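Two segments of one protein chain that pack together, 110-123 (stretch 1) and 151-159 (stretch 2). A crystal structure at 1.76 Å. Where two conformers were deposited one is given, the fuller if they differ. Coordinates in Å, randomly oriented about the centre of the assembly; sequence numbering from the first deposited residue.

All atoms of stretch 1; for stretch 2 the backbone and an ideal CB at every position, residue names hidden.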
# COMPACT_ATOMS: atom_id res chain seq x y z
N GLU A 110 10.11 2.71 20.82
CA GLU A 110 8.78 3.32 20.91
C GLU A 110 8.74 4.53 21.84
O GLU A 110 8.16 5.56 21.49
CB GLU A 110 7.72 2.29 21.29
CG GLU A 110 7.33 1.35 20.16
CD GLU A 110 6.27 1.95 19.23
OE1 GLU A 110 5.72 3.04 19.52
OE2 GLU A 110 5.98 1.30 18.23
N PHE A 111 9.35 4.45 23.02
CA PHE A 111 9.30 5.60 23.90
C PHE A 111 10.07 6.78 23.33
O PHE A 111 9.64 7.92 23.45
CB PHE A 111 9.77 5.29 25.32
CG PHE A 111 9.64 6.46 26.23
CD1 PHE A 111 8.40 6.83 26.75
CD2 PHE A 111 10.74 7.27 26.50
CE1 PHE A 111 8.26 7.95 27.53
CE2 PHE A 111 10.61 8.39 27.29
CZ PHE A 111 9.37 8.73 27.81
N GLU A 112 11.23 6.52 22.74
CA GLU A 112 12.02 7.59 22.14
C GLU A 112 11.25 8.28 21.02
O GLU A 112 11.30 9.53 20.92
CB GLU A 112 13.33 7.05 21.60
CG GLU A 112 14.36 8.10 21.21
CD GLU A 112 15.66 7.48 20.71
OE1 GLU A 112 16.12 7.86 19.62
OE2 GLU A 112 16.21 6.60 21.41
N MSE A 113 10.58 7.50 20.17
CA MSE A 113 9.75 8.09 19.09
C MSE A 113 8.74 9.00 19.68
O MSE A 113 8.66 10.19 19.31
CB MSE A 113 9.00 7.05 18.26
CG MSE A 113 9.94 6.26 17.35
SE MSE A 113 8.89 5.35 15.97
CE MSE A 113 8.19 3.89 17.10
N MSE A 114 7.96 8.49 20.63
CA MSE A 114 6.87 9.27 21.21
C MSE A 114 7.37 10.47 21.96
O MSE A 114 6.82 11.57 21.84
CB MSE A 114 6.03 8.43 22.16
CG MSE A 114 4.86 9.21 22.73
SE MSE A 114 3.53 9.62 21.32
CE MSE A 114 3.05 7.78 20.93
N ASN A 115 8.40 10.28 22.75
CA ASN A 115 8.96 11.37 23.50
C ASN A 115 9.54 12.48 22.61
O ASN A 115 9.40 13.65 22.93
CB ASN A 115 9.99 10.85 24.48
CG ASN A 115 10.36 11.88 25.49
OD1 ASN A 115 9.52 12.32 26.28
ND2 ASN A 115 11.62 12.30 25.47
N SER A 116 10.14 12.12 21.48
CA SER A 116 10.64 13.12 20.54
C SER A 116 9.49 13.98 20.00
O SER A 116 9.63 15.15 19.80
CB SER A 116 11.43 12.48 19.39
OG SER A 116 10.60 11.86 18.43
N ILE A 117 8.34 13.38 19.78
CA ILE A 117 7.22 14.13 19.20
C ILE A 117 6.64 15.07 20.23
O ILE A 117 6.37 16.22 19.95
CB ILE A 117 6.11 13.19 18.67
CG1 ILE A 117 6.66 12.29 17.55
CG2 ILE A 117 4.91 14.01 18.23
CD1 ILE A 117 5.72 11.16 17.18
N VAL A 118 6.44 14.57 21.45
CA VAL A 118 5.88 15.38 22.52
C VAL A 118 6.83 16.53 22.83
O VAL A 118 6.41 17.66 22.99
CB VAL A 118 5.63 14.50 23.77
CG1 VAL A 118 5.35 15.37 24.99
CG2 VAL A 118 4.50 13.54 23.53
N ASP A 119 8.13 16.24 22.89
CA ASP A 119 9.11 17.30 23.15
C ASP A 119 9.05 18.43 22.11
O ASP A 119 9.07 19.62 22.44
CB ASP A 119 10.51 16.71 23.19
CG ASP A 119 11.45 17.54 24.02
OD1 ASP A 119 11.18 17.74 25.22
OD2 ASP A 119 12.44 18.02 23.45
N TYR A 120 8.96 18.04 20.85
CA TYR A 120 8.85 18.99 19.75
C TYR A 120 7.56 19.79 19.84
O TYR A 120 7.58 21.02 19.71
CB TYR A 120 8.93 18.23 18.40
CG TYR A 120 8.68 19.11 17.23
CD1 TYR A 120 9.51 20.18 16.96
CD2 TYR A 120 7.60 18.88 16.39
CE1 TYR A 120 9.28 21.01 15.86
CE2 TYR A 120 7.37 19.70 15.30
CZ TYR A 120 8.19 20.75 15.04
OH TYR A 120 7.91 21.53 13.94
N LEU A 121 6.43 19.12 20.04
CA LEU A 121 5.17 19.84 20.09
C LEU A 121 5.11 20.84 21.25
O LEU A 121 4.62 21.95 21.08
CB LEU A 121 3.99 18.88 20.17
CG LEU A 121 3.68 18.14 18.85
CD1 LEU A 121 2.58 17.12 19.05
CD2 LEU A 121 3.31 19.09 17.74
N ILE A 122 5.64 20.45 22.40
CA ILE A 122 5.70 21.35 23.57
C ILE A 122 6.66 22.52 23.29
O ILE A 122 6.36 23.67 23.63
CB ILE A 122 6.09 20.58 24.85
CG1 ILE A 122 4.91 19.68 25.25
CG2 ILE A 122 6.50 21.52 25.99
CD1 ILE A 122 5.29 18.69 26.33
N ASP A 123 7.80 22.25 22.68
CA ASP A 123 8.73 23.31 22.23
C ASP A 123 8.05 24.30 21.26
O ASP A 123 8.38 25.48 21.25
CB ASP A 123 9.97 22.70 21.56
CG ASP A 123 10.98 22.12 22.54
OD1 ASP A 123 10.80 22.26 23.76
OD2 ASP A 123 11.96 21.49 22.08
N UNK A 151 3.00 8.84 29.58
CA UNK A 151 4.26 8.96 30.33
C UNK A 151 5.03 10.21 29.90
O UNK A 151 5.48 10.99 30.73
CB UNK A 151 5.13 7.71 30.13
N UNK A 152 5.14 10.42 28.59
CA UNK A 152 5.88 11.57 28.09
C UNK A 152 5.22 12.90 28.50
O UNK A 152 5.90 13.84 28.90
CB UNK A 152 6.00 11.49 26.57
N UNK A 153 3.90 12.97 28.39
CA UNK A 153 3.18 14.18 28.71
C UNK A 153 3.36 14.48 30.18
O UNK A 153 3.64 15.61 30.56
CB UNK A 153 1.70 14.06 28.35
N UNK A 154 3.21 13.45 31.02
CA UNK A 154 3.38 13.66 32.46
C UNK A 154 4.85 13.92 32.85
O UNK A 154 5.08 14.73 33.74
CB UNK A 154 2.85 12.44 33.22
N UNK A 155 5.82 13.30 32.16
CA UNK A 155 7.26 13.62 32.35
C UNK A 155 7.57 15.10 32.08
O UNK A 155 8.50 15.67 32.64
CB UNK A 155 8.12 12.75 31.43
N UNK A 156 6.78 15.72 31.19
CA UNK A 156 6.90 17.14 30.83
C UNK A 156 6.03 18.05 31.71
O UNK A 156 5.81 19.23 31.39
CB UNK A 156 6.52 17.33 29.36
N UNK A 157 5.54 17.50 32.82
CA UNK A 157 4.74 18.24 33.80
C UNK A 157 3.41 18.75 33.27
O UNK A 157 2.89 19.75 33.74
CB UNK A 157 5.55 19.43 34.32
N UNK A 158 2.83 18.01 32.33
CA UNK A 158 1.46 18.27 31.93
C UNK A 158 0.55 17.31 32.67
O UNK A 158 1.02 16.34 33.28
CB UNK A 158 1.29 18.14 30.42
N UNK A 159 -0.74 17.58 32.63
CA UNK A 159 -1.69 16.89 33.47
C UNK A 159 -2.71 16.16 32.63
O UNK A 159 -2.81 16.37 31.42
CB UNK A 159 -2.38 17.87 34.42

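Stretch 1 is helical throughout; stretch 2 is helical from 151 to 155. The two axes cross at 45° and approach to 9.5 Å.

Position 151 points its CB toward stretch 1. The ideal CB lies 4.1 Å from Phe-111 CE1. A long side chain with an aliphatic stem could run along this ring. The residue is Lys-151. Its CD reaches 3.5 Å from Phe-111 CE1, and its NZ forms a salt bridge one turn on, at position 155.

Position 152 comes closest to the helix, its CA 5.5 Å from the CA of Asn-115. The ideal CB is 3.6 Å from Asn-115 OD1, 4.0 Å from Val-118 CG2 and 4.3 Å from Phe-111 CE1. Little room remains, so a small residue fits: glycine, alanine or serine. The acceptor OD1 favours a hydroxyl. The residue is Ser-152, set among Phe-111, Met-114, Asn-115 and Val-118 as a knob in a hole. With chi1 t, its OG donates to Asn-115 OD1 at 2.7 Å.

Position 153 points sideways, its ideal CB 5.1 Å from Val-118 CG1. A flexible apolar chain could reach that methyl; leucine would also be reasonable. The residue is Met-153, a selenomethionine, with SE 4.0 Å from Val-118 CG1.

Position 154 meets nothing of stretch 1. The residue is Thr-154.

Position 155 points toward stretch 1, but its ideal CB is 5.4 Å from Asn-115 OD1. A polar chain of moderate length would suit this looser site. The residue is Asp-155. Its OD2 lies 3.0 Å from Lys-151 NZ, completing the salt bridge. A water donates to both Asp-155 OD2 and Asn-115 OD1, linking the stretches.

Position 156 is the first to leave helical phi/psi, at -90/14. The ideal CB is 3.5 Å from Ile-122 CD1 and 4.9 Å from Val-118 CG1, while Asp-119 offers a carboxylate farther out. A long donor suits: histidine, lysine, arginine or glutamine. The residue is His-156. NE2 donates to Asp-119 OD1 at 2.8 Å, nearly straight at 168°. ND1 donates to Ser-152 O at 2.7 Å, so both ring nitrogens carry protons. Val-118 CG1 sits over one face, 4.2 Å from the ring centroid.

Position 157 has phi/psi 64/31, a left-handed conformation that favours glycine, asparagine or aspartate. The residue is Asn-157, clear of stretch 1.

Position 158 points toward stretch 1 from farther off. A long apolar chain could reach Ile-122. The residue is Leu-158, whose CD1 lies 3.8 Å from Ile-122 CD1.

Position 159 is out of reach. It is Ala-159.

Stretch 2, residues 151-159: KSMTDHNLA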
# COMPACT_ATOMS: atom_id res chain seq x y z
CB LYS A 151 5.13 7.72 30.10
CG LYS A 151 6.49 7.76 30.82
CD LYS A 151 7.32 6.52 30.54
CE LYS A 151 8.52 6.40 31.48
NZ LYS A 151 9.26 7.68 31.70
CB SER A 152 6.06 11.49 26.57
OG SER A 152 6.80 12.60 26.11
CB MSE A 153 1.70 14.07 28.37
CG MSE A 153 1.42 13.99 26.86
SE MSE A 153 1.56 15.76 26.04
CE MSE A 153 -0.17 16.51 26.59
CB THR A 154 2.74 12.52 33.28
OG1 THR A 154 3.33 11.27 32.93
CG2 THR A 154 1.26 12.43 33.02
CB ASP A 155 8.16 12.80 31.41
CG ASP A 155 8.33 11.33 31.81
OD1 ASP A 155 8.02 10.93 32.94
OD2 ASP A 155 8.80 10.56 30.96
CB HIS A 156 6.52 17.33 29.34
CG HIS A 156 7.58 16.91 28.38
ND1 HIS A 156 7.76 15.60 27.97
CD2 HIS A 156 8.52 17.64 27.72
CE1 HIS A 156 8.76 15.55 27.11
NE2 HIS A 156 9.25 16.77 26.95
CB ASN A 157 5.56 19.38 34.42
CG ASN A 157 6.84 18.88 35.05
OD1 ASN A 157 6.85 17.84 35.73
ND2 ASN A 157 7.94 19.58 34.80
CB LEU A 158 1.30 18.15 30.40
CG LEU A 158 2.17 19.15 29.64
CD1 LEU A 158 1.97 18.99 28.13
CD2 LEU A 158 1.90 20.59 30.07
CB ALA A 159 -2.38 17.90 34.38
O HOH W 1 10.32 12.23 28.93
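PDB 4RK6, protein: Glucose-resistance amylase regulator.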